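Local coordinates for serine protease inhibitor (Schistosoma haematobium, PDB 3STO), which probably acts as an inhibitor of serine-type endopeptidases, at residues A[200-205]-A[223-228]; A[292-297]-A[374-379]. All coordinates share one frame; numbering follows the deposited sequence.

Contact 1. Residues A[200-205]-A[223-228]; sequences SPFEPH and DMMTQE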
ATOM      1  N   SER A 200       6.143  -9.440 -19.748  1.00 19.08           N
ATOM      2  CA  SER A 200       7.397  -9.615 -20.500  1.00 19.39           C
ATOM      3  C   SER A 200       8.680  -9.365 -19.658  1.00 19.71           C
ATOM      4  O   SER A 200       9.130  -8.235 -19.493  1.00 18.69           O
ATOM      5  CB  SER A 200       7.386  -8.718 -21.729  1.00 15.30           C
ATOM      6  OG  SER A 200       8.635  -8.813 -22.339  1.00 39.03           O
ATOM      7  N   PRO A 201       9.278 -10.434 -19.136  1.00 19.92           N
ATOM      8  CA  PRO A 201      10.365 -10.355 -18.163  1.00 18.53           C
ATOM      9  C   PRO A 201      11.656  -9.896 -18.790  1.00 23.14           C
ATOM     10  O   PRO A 201      11.820 -10.031 -19.994  1.00 28.38           O
ATOM     11  CB  PRO A 201      10.522 -11.819 -17.694  1.00 19.03           C
ATOM     12  CG  PRO A 201       9.397 -12.547 -18.293  1.00 19.79           C
ATOM     13  CD  PRO A 201       9.008 -11.826 -19.513  1.00 23.21           C
ATOM     14  N   PHE A 202      12.550  -9.350 -17.977  1.00 24.96           N
ATOM     15  CA  PHE A 202      13.856  -8.901 -18.430  1.00 18.05           C
ATOM     16  C   PHE A 202      14.710 -10.134 -18.540  1.00 19.39           C
ATOM     17  O   PHE A 202      14.507 -11.075 -17.796  1.00 22.22           O
ATOM     18  CB  PHE A 202      14.494  -7.954 -17.406  1.00 17.86           C
ATOM     19  CG  PHE A 202      13.780  -6.625 -17.247  1.00 17.34           C
ATOM     20  CD1 PHE A 202      12.730  -6.485 -16.341  1.00 12.22           C
ATOM     21  CD2 PHE A 202      14.178  -5.513 -17.992  1.00 15.62           C
ATOM     22  CE1 PHE A 202      12.101  -5.263 -16.169  1.00 12.87           C
ATOM     23  CE2 PHE A 202      13.553  -4.280 -17.841  1.00 13.78           C
ATOM     24  CZ  PHE A 202      12.490  -4.153 -16.906  1.00 14.42           C
ATOM     25  N   GLU A 203      15.646 -10.136 -19.486  1.00 29.84           N
ATOM     26  CA  GLU A 203      16.654 -11.184 -19.589  1.00 22.78           C
ATOM     27  C   GLU A 203      17.819 -10.746 -18.713  1.00 21.91           C
ATOM     28  O   GLU A 203      18.362  -9.671 -18.922  1.00 26.40           O
ATOM     29  CB  GLU A 203      17.108 -11.304 -21.054  1.00 38.98           C
ATOM     30  CG  GLU A 203      17.438 -12.732 -21.560  1.00 40.32           C
ATOM     31  CD  GLU A 203      18.253 -13.543 -20.573  1.00 44.18           C
ATOM     32  OE1 GLU A 203      19.398 -13.164 -20.302  1.00 41.97           O
ATOM     33  OE2 GLU A 203      17.748 -14.561 -20.046  1.00 59.02           O
ATOM     34  N   PRO A 204      18.181 -11.554 -17.710  1.00 25.59           N
ATOM     35  CA  PRO A 204      19.259 -11.296 -16.740  1.00 22.64           C
ATOM     36  C   PRO A 204      20.628 -11.037 -17.383  1.00 30.00           C
ATOM     37  O   PRO A 204      21.419 -10.235 -16.864  1.00 27.44           O
ATOM     38  CB  PRO A 204      19.339 -12.605 -15.950  1.00 26.41           C
ATOM     39  CG  PRO A 204      18.018 -13.220 -16.112  1.00 23.29           C
ATOM     40  CD  PRO A 204      17.543 -12.858 -17.481  1.00 22.90           C
ATOM     41  N   HIS A 205      20.921 -11.728 -18.479  1.00 23.20           N
ATOM     42  CA  HIS A 205      22.177 -11.499 -19.203  1.00 27.67           C
ATOM     43  C   HIS A 205      22.302 -10.064 -19.637  1.00 30.62           C
ATOM     44  O   HIS A 205      23.409  -9.602 -19.905  1.00 32.94           O
ATOM     45  CB  HIS A 205      22.329 -12.417 -20.421  1.00 22.57           C
ATOM     46  CG  HIS A 205      22.681 -13.826 -20.048  1.00 39.88           C
ATOM     47  ND1 HIS A 205      22.036 -14.921 -20.573  1.00 49.58           N
ATOM     48  CD2 HIS A 205      23.561 -14.306 -19.139  1.00 48.79           C
ATOM     49  CE1 HIS A 205      22.527 -16.022 -20.028  1.00 38.83           C
ATOM     50  NE2 HIS A 205      23.451 -15.676 -19.154  1.00 47.57           N
ATOM     51  N   ASP A 223      22.321  -2.613  -9.970  1.00 25.94           N
ATOM     52  CA  ASP A 223      22.138  -3.610 -11.005  1.00 19.41           C
ATOM     53  C   ASP A 223      21.024  -3.134 -11.927  1.00 20.48           C
ATOM     54  O   ASP A 223      19.878  -3.052 -11.514  1.00 15.88           O
ATOM     55  CB  ASP A 223      21.839  -4.960 -10.406  1.00 20.62           C
ATOM     56  CG  ASP A 223      23.021  -5.529  -9.628  1.00 34.39           C
ATOM     57  OD1 ASP A 223      24.142  -5.616 -10.188  1.00 33.35           O
ATOM     58  OD2 ASP A 223      22.819  -5.906  -8.456  1.00 37.59           O
HETATM   59  N   MSE A 224      21.390  -2.768 -13.157  1.00 21.49           N
HETATM   60  CA  MSE A 224      20.468  -2.131 -14.096  1.00 17.65           C
HETATM   61  C   MSE A 224      19.892  -3.158 -15.095  1.00 17.25           C
HETATM   62  O   MSE A 224      20.619  -3.772 -15.870  1.00 24.05           O
HETATM   63  CB  MSE A 224      21.174  -0.970 -14.812  1.00 19.91           C
HETATM   64  CG  MSE A 224      20.282  -0.051 -15.662  1.00 25.07           C
HETATM   65 SE   MSE A 224      19.102   1.161 -14.555  1.00 45.11          SE
HETATM   66  CE  MSE A 224      20.429   2.611 -14.211  1.00 32.82           C
HETATM   67  N   MSE A 225      18.583  -3.351 -15.056  1.00 24.25           N
HETATM   68  CA  MSE A 225      17.900  -4.225 -15.999  1.00 19.62           C
HETATM   69  C   MSE A 225      17.595  -3.417 -17.226  1.00 16.59           C
HETATM   70  O   MSE A 225      17.394  -2.193 -17.159  1.00 21.01           O
HETATM   71  CB  MSE A 225      16.615  -4.795 -15.403  1.00 21.92           C
HETATM   72  CG  MSE A 225      16.810  -5.316 -13.984  1.00 29.23           C
HETATM   73 SE   MSE A 225      15.194  -6.164 -13.254  1.00 43.44          SE
HETATM   74  CE  MSE A 225      13.915  -4.652 -13.290  1.00 20.95           C
ATOM     75  N   THR A 226      17.602  -4.098 -18.359  1.00 15.44           N
ATOM     76  CA  THR A 226      17.472  -3.403 -19.630  1.00 22.99           C
ATOM     77  C   THR A 226      16.584  -4.237 -20.533  1.00 15.47           C
ATOM     78  O   THR A 226      16.610  -5.455 -20.476  1.00 16.01           O
ATOM     79  CB  THR A 226      18.866  -3.157 -20.323  1.00 18.19           C
ATOM     80  OG1 THR A 226      19.466  -4.405 -20.568  1.00 30.93           O
ATOM     81  CG2 THR A 226      19.844  -2.394 -19.421  1.00 21.21           C
ATOM     82  N   GLN A 227      15.800  -3.566 -21.363  1.00 16.52           N
ATOM     83  CA  GLN A 227      14.984  -4.238 -22.341  1.00 19.42           C
ATOM     84  C   GLN A 227      14.442  -3.259 -23.392  1.00 31.26           C
ATOM     85  O   GLN A 227      14.263  -2.044 -23.140  1.00 21.40           O
ATOM     86  CB  GLN A 227      13.888  -5.054 -21.629  1.00 31.00           C
ATOM     87  CG  GLN A 227      12.486  -4.997 -22.199  1.00 25.15           C
ATOM     88  CD  GLN A 227      11.441  -5.572 -21.218  1.00 36.91           C
ATOM     89  OE1 GLN A 227      10.649  -4.827 -20.648  1.00 25.19           O
ATOM     90  NE2 GLN A 227      11.449  -6.895 -21.023  1.00 23.17           N
ATOM     91  N   GLU A 228      14.250  -3.769 -24.605  1.00 23.15           N
ATOM     92  CA  GLU A 228      13.589  -2.967 -25.608  1.00 33.44           C
ATOM     93  C   GLU A 228      12.293  -3.663 -25.901  1.00 22.70           C
ATOM     94  O   GLU A 228      12.247  -4.882 -25.991  1.00 29.59           O
ATOM     95  CB  GLU A 228      14.442  -2.811 -26.842  1.00 27.00           C
ATOM     96  CG  GLU A 228      15.912  -2.595 -26.544  1.00 41.40           C
ATOM     97  CD  GLU A 228      16.800  -3.191 -27.635  1.00 74.69           C
ATOM     98  OE1 GLU A 228      16.840  -2.612 -28.754  1.00 65.70           O
ATOM     99  OE2 GLU A 228      17.434  -4.250 -27.378  1.00 65.44           O
TER
HETATM  100  O   HOH W   1      17.907  -6.985 -17.897  1.00 16.15           O
HETATM  101  O   HOH W   2      15.407  -7.985 -21.157  1.00 30.77           O
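Met-225 and Gln-227, two positions apart on strand 223-228, lie on opposite faces of the Phe-202 ring. Over one face lies selenomethionine Met-225, its CB making a CH-pi contact 3.9 Å from the ring centroid, while CE reaches to 3.5 Å from Phe-202 CE1 and SE stands obliquely. The bend at chi3 (-61°) turns CE toward the rim of that face. On the opposite face the Gln-227 amide is stacked, its plane 8° from the ring's and OE1 offset toward the rim. Near the ring plane, Thr-226 O meets the edge at CD2, 3.5 Å away; Trp-198 meets the ring edge-to-face. Gln-227 NE2 donates to Ser-200 O at 3.1 Å, nearly straight (166°) but from above the carbonyl plane; Lys-246 bonds both Gln-227 OE1 and Ser-200 O and makes a cation-pi contact with Phe-202. Two waters complete the seam: one links Glu-203 O to Thr-226 N, the other Glu-203 N to Thr-226 O. The result is a Met-aromatic contact in the breach region of the serpin fold, where the connection from the strand of sheet A ending near Trp-198 packs on sheet C.

Contact 2. Residues A[292-297]-A[374-379]; sequences SLRLPK and DFHVTH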
ATOM      1  N   SER A 292      13.306   1.746 -25.192  1.00 20.76           N
ATOM      2  CA  SER A 292      14.518   1.248 -24.556  1.00 25.10           C
ATOM      3  C   SER A 292      14.382   1.564 -23.057  1.00 22.25           C
ATOM      4  O   SER A 292      14.432   2.720 -22.647  1.00 21.21           O
ATOM      5  CB  SER A 292      15.742   1.943 -25.134  1.00 24.17           C
ATOM      6  OG  SER A 292      16.879   1.688 -24.339  1.00 28.32           O
ATOM      7  N   LEU A 293      14.163   0.532 -22.259  1.00 20.54           N
ATOM      8  CA  LEU A 293      13.888   0.702 -20.846  1.00 23.65           C
ATOM      9  C   LEU A 293      15.065   0.239 -20.011  1.00 23.74           C
ATOM     10  O   LEU A 293      15.511  -0.896 -20.140  1.00 20.26           O
ATOM     11  CB  LEU A 293      12.636  -0.100 -20.456  1.00 22.32           C
ATOM     12  CG  LEU A 293      12.294  -0.299 -18.970  1.00 28.09           C
ATOM     13  CD1 LEU A 293      12.076   1.029 -18.289  1.00 19.68           C
ATOM     14  CD2 LEU A 293      11.048  -1.201 -18.787  1.00 17.95           C
ATOM     15  N   ARG A 294      15.565   1.103 -19.140  1.00 20.52           N
ATOM     16  CA  ARG A 294      16.506   0.631 -18.125  1.00 16.86           C
ATOM     17  C   ARG A 294      15.952   0.908 -16.767  1.00 15.82           C
ATOM     18  O   ARG A 294      15.474   2.003 -16.487  1.00 18.25           O
ATOM     19  CB  ARG A 294      17.860   1.306 -18.254  1.00 25.91           C
ATOM     20  CG  ARG A 294      18.431   1.270 -19.645  1.00 30.62           C
ATOM     21  CD  ARG A 294      19.901   1.529 -19.576  1.00 27.56           C
ATOM     22  NE  ARG A 294      20.446   1.757 -20.891  1.00 26.37           N
ATOM     23  CZ  ARG A 294      21.245   2.767 -21.174  1.00 33.23           C
ATOM     24  NH1 ARG A 294      21.575   3.624 -20.218  1.00 44.76           N
ATOM     25  NH2 ARG A 294      21.717   2.911 -22.398  1.00 37.56           N
ATOM     26  N   LEU A 295      16.072  -0.078 -15.905  1.00 14.52           N
ATOM     27  CA  LEU A 295      15.371  -0.058 -14.651  1.00 19.57           C
ATOM     28  C   LEU A 295      16.228  -0.802 -13.637  1.00 18.85           C
ATOM     29  O   LEU A 295      16.578  -1.957 -13.844  1.00 19.65           O
ATOM     30  CB  LEU A 295      13.976  -0.725 -14.814  1.00 13.67           C
ATOM     31  CG  LEU A 295      13.028  -0.799 -13.610  1.00 25.75           C
ATOM     32  CD1 LEU A 295      12.621   0.619 -13.162  1.00 20.66           C
ATOM     33  CD2 LEU A 295      11.762  -1.667 -13.860  1.00 16.77           C
ATOM     34  N   PRO A 296      16.537  -0.141 -12.513  1.00 25.60           N
ATOM     35  CA  PRO A 296      17.254  -0.801 -11.414  1.00 25.43           C
ATOM     36  C   PRO A 296      16.471  -2.002 -10.820  1.00 25.60           C
ATOM     37  O   PRO A 296      15.241  -1.982 -10.702  1.00 21.06           O
ATOM     38  CB  PRO A 296      17.386   0.327 -10.365  1.00 20.39           C
ATOM     39  CG  PRO A 296      17.053   1.576 -11.085  1.00 19.25           C
ATOM     40  CD  PRO A 296      16.124   1.231 -12.163  1.00 17.22           C
ATOM     41  N   LYS A 297      17.185  -3.050 -10.443  1.00 21.83           N
ATOM     42  CA  LYS A 297      16.577  -4.059  -9.617  1.00 24.82           C
ATOM     43  C   LYS A 297      16.783  -3.611  -8.165  1.00 32.03           C
ATOM     44  O   LYS A 297      17.840  -3.137  -7.796  1.00 28.65           O
ATOM     45  CB  LYS A 297      17.158  -5.438  -9.882  1.00 23.44           C
ATOM     46  CG  LYS A 297      18.498  -5.652  -9.346  1.00 38.58           C
ATOM     47  CD  LYS A 297      19.058  -6.967  -9.884  1.00 50.71           C
ATOM     48  CE  LYS A 297      18.072  -8.108  -9.716  1.00 41.69           C
ATOM     49  NZ  LYS A 297      18.732  -9.439  -9.986  1.00 50.03           N
ATOM     50  N   ASP A 374      13.881   6.600 -25.299  1.00 19.17           N
ATOM     51  CA  ASP A 374      14.697   6.060 -24.205  1.00 24.78           C
ATOM     52  C   ASP A 374      13.982   6.302 -22.901  1.00 25.42           C
ATOM     53  O   ASP A 374      13.434   7.374 -22.683  1.00 31.02           O
ATOM     54  CB  ASP A 374      16.068   6.703 -24.138  1.00 26.18           C
ATOM     55  CG  ASP A 374      16.974   6.205 -25.217  1.00 37.82           C
ATOM     56  OD1 ASP A 374      16.598   5.208 -25.866  1.00 36.19           O
ATOM     57  OD2 ASP A 374      18.054   6.804 -25.424  1.00 58.96           O
ATOM     58  N   PHE A 375      13.948   5.299 -22.041  1.00 22.69           N
ATOM     59  CA  PHE A 375      13.379   5.499 -20.710  1.00 24.53           C
ATOM     60  C   PHE A 375      14.363   4.878 -19.753  1.00 18.16           C
ATOM     61  O   PHE A 375      14.264   3.686 -19.434  1.00 19.41           O
ATOM     62  CB  PHE A 375      12.001   4.831 -20.588  1.00 20.71           C
ATOM     63  CG  PHE A 375      11.170   5.347 -19.454  1.00 14.80           C
ATOM     64  CD1 PHE A 375      10.378   6.452 -19.624  1.00 16.51           C
ATOM     65  CD2 PHE A 375      11.167   4.703 -18.212  1.00 13.42           C
ATOM     66  CE1 PHE A 375       9.599   6.921 -18.577  1.00 15.79           C
ATOM     67  CE2 PHE A 375      10.403   5.165 -17.167  1.00 10.67           C
ATOM     68  CZ  PHE A 375       9.624   6.279 -17.337  1.00 12.02           C
ATOM     69  N   HIS A 376      15.327   5.680 -19.317  1.00 13.03           N
ATOM     70  CA  HIS A 376      16.447   5.162 -18.540  1.00 17.27           C
ATOM     71  C   HIS A 376      16.371   5.650 -17.104  1.00 13.03           C
ATOM     72  O   HIS A 376      16.524   6.827 -16.836  1.00 12.48           O
ATOM     73  CB  HIS A 376      17.770   5.554 -19.202  1.00 15.68           C
ATOM     74  CG  HIS A 376      17.949   4.958 -20.555  1.00 29.57           C
ATOM     75  ND1 HIS A 376      18.979   5.319 -21.396  1.00 27.43           N
ATOM     76  CD2 HIS A 376      17.234   4.016 -21.214  1.00 27.85           C
ATOM     77  CE1 HIS A 376      18.882   4.636 -22.520  1.00 26.72           C
ATOM     78  NE2 HIS A 376      17.831   3.833 -22.433  1.00 32.52           N
ATOM     79  N   VAL A 377      16.089   4.731 -16.187  1.00 19.94           N
ATOM     80  CA  VAL A 377      15.725   5.110 -14.824  1.00 13.44           C
ATOM     81  C   VAL A 377      17.039   5.245 -14.044  1.00 20.00           C
ATOM     82  O   VAL A 377      17.475   4.313 -13.388  1.00 21.51           O
ATOM     83  CB  VAL A 377      14.690   4.092 -14.187  1.00 16.88           C
ATOM     84  CG1 VAL A 377      14.315   4.472 -12.779  1.00 14.35           C
ATOM     85  CG2 VAL A 377      13.431   3.985 -15.032  1.00 10.68           C
ATOM     86  N   THR A 378      17.671   6.413 -14.150  1.00 14.78           N
ATOM     87  CA  THR A 378      19.021   6.614 -13.636  1.00 21.12           C
ATOM     88  C   THR A 378      19.099   7.648 -12.501  1.00 21.00           C
ATOM     89  O   THR A 378      20.194   8.015 -12.056  1.00 27.14           O
ATOM     90  CB  THR A 378      19.977   7.095 -14.784  1.00 16.06           C
ATOM     91  OG1 THR A 378      19.421   8.260 -15.389  1.00 20.70           O
ATOM     92  CG2 THR A 378      20.127   6.048 -15.837  1.00 14.12           C
ATOM     93  N   HIS A 379      17.943   8.125 -12.057  1.00 15.19           N
ATOM     94  CA  HIS A 379      17.830   9.128 -11.002  1.00 19.36           C
ATOM     95  C   HIS A 379      16.466   8.892 -10.296  1.00 19.05           C
ATOM     96  O   HIS A 379      15.661   8.095 -10.790  1.00 17.56           O
ATOM     97  CB  HIS A 379      17.979  10.558 -11.589  1.00 13.80           C
ATOM     98  CG  HIS A 379      17.135  10.820 -12.799  1.00 14.20           C
ATOM     99  ND1 HIS A 379      15.974  11.560 -12.755  1.00 18.59           N
ATOM    100  CD2 HIS A 379      17.295  10.451 -14.103  1.00 15.71           C
ATOM    101  CE1 HIS A 379      15.458  11.640 -13.973  1.00 18.85           C
ATOM    102  NE2 HIS A 379      16.247  10.985 -14.809  1.00 17.32           N
TER
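Ser-292, Leu-293 and Arg-294 pair in parallel register with Asp-374, Phe-375 and His-376, the strand axes 4.6 Å apart and 4° from aligned. In the serpin fold this is the edge of sheet C, where the short strand that follows the reactive-centre loop, here s1C, lies against s2C. Three backbone hydrogen bonds tie the segments: Phe-375 N to Ser-292 O, Arg-294 N to Phe-375 O and Val-377 N to Arg-294 O.

On the more exposed face, the guanidinium of Arg-294 lies flat on the His-376 imidazole, centres 3.6 Å apart and planes at 18°. His-376 CE1 sits over the guanidinium centre, whereas Arg-294 CZ falls toward the rim of the ring. Extended from CG to NE, the Arg-294 chain crosses the same face, and CD makes a CH-pi contact 4.0 Å from the centroid of the His-376 ring. Asp-374 CB approaches the other face. At the ring edge, in plane, Ser-292 OG and His-376 NE2 share a 3.0 Å hydrogen bond that fixes the imidazole's rotation. NH1 of Arg-294 is salt-bridged to Glu-210. The guanidinium would tend to disfavour protonation of His-376 and the Asp-374 carboxylate to favour it, so the balance stays open.

The buried face is largely apolar. Leu-293 and Phe-375 lie side by side, CD1 to CD2 at 3.8 Å, and the phenyl ring packs on Val-244, Ile-257 and Leu-259 of strands 241-247 and 253-260, in sheet B. Beyond His-376 the chain leaves strand geometry in an inverse gamma turn centred on Val-377. Its CG2 lies 3.9 Å from Leu-295 CD1, and its CG1, anti to the backbone N (chi1 180°), lies 3.8 Å from Pro-296 CD.

In the fold
Contacts 1 and 2 meet where strands 218-236 and 287-305 pair side by side in sheet C: Gln-227 O to Leu-293 N and Met-225 N to Leu-295 O, both 2.7 Å, are probable hydrogen bonds. Contact centres lie about 10 Å apart. Contact 2 is the more buried, with five buried residues of nine touching against two of six in contact 1; in both, the apolar side chains form most of the buried part. Contact 2 is a strand-to-strand ladder, largely apolar on its inner face and polar on its outer one; contact 1 joins a loop to a strand through one aromatic ring, a side-chain amide and water. Leu-293 and Leu-295 also touch Phe-202, joining their apolar parts.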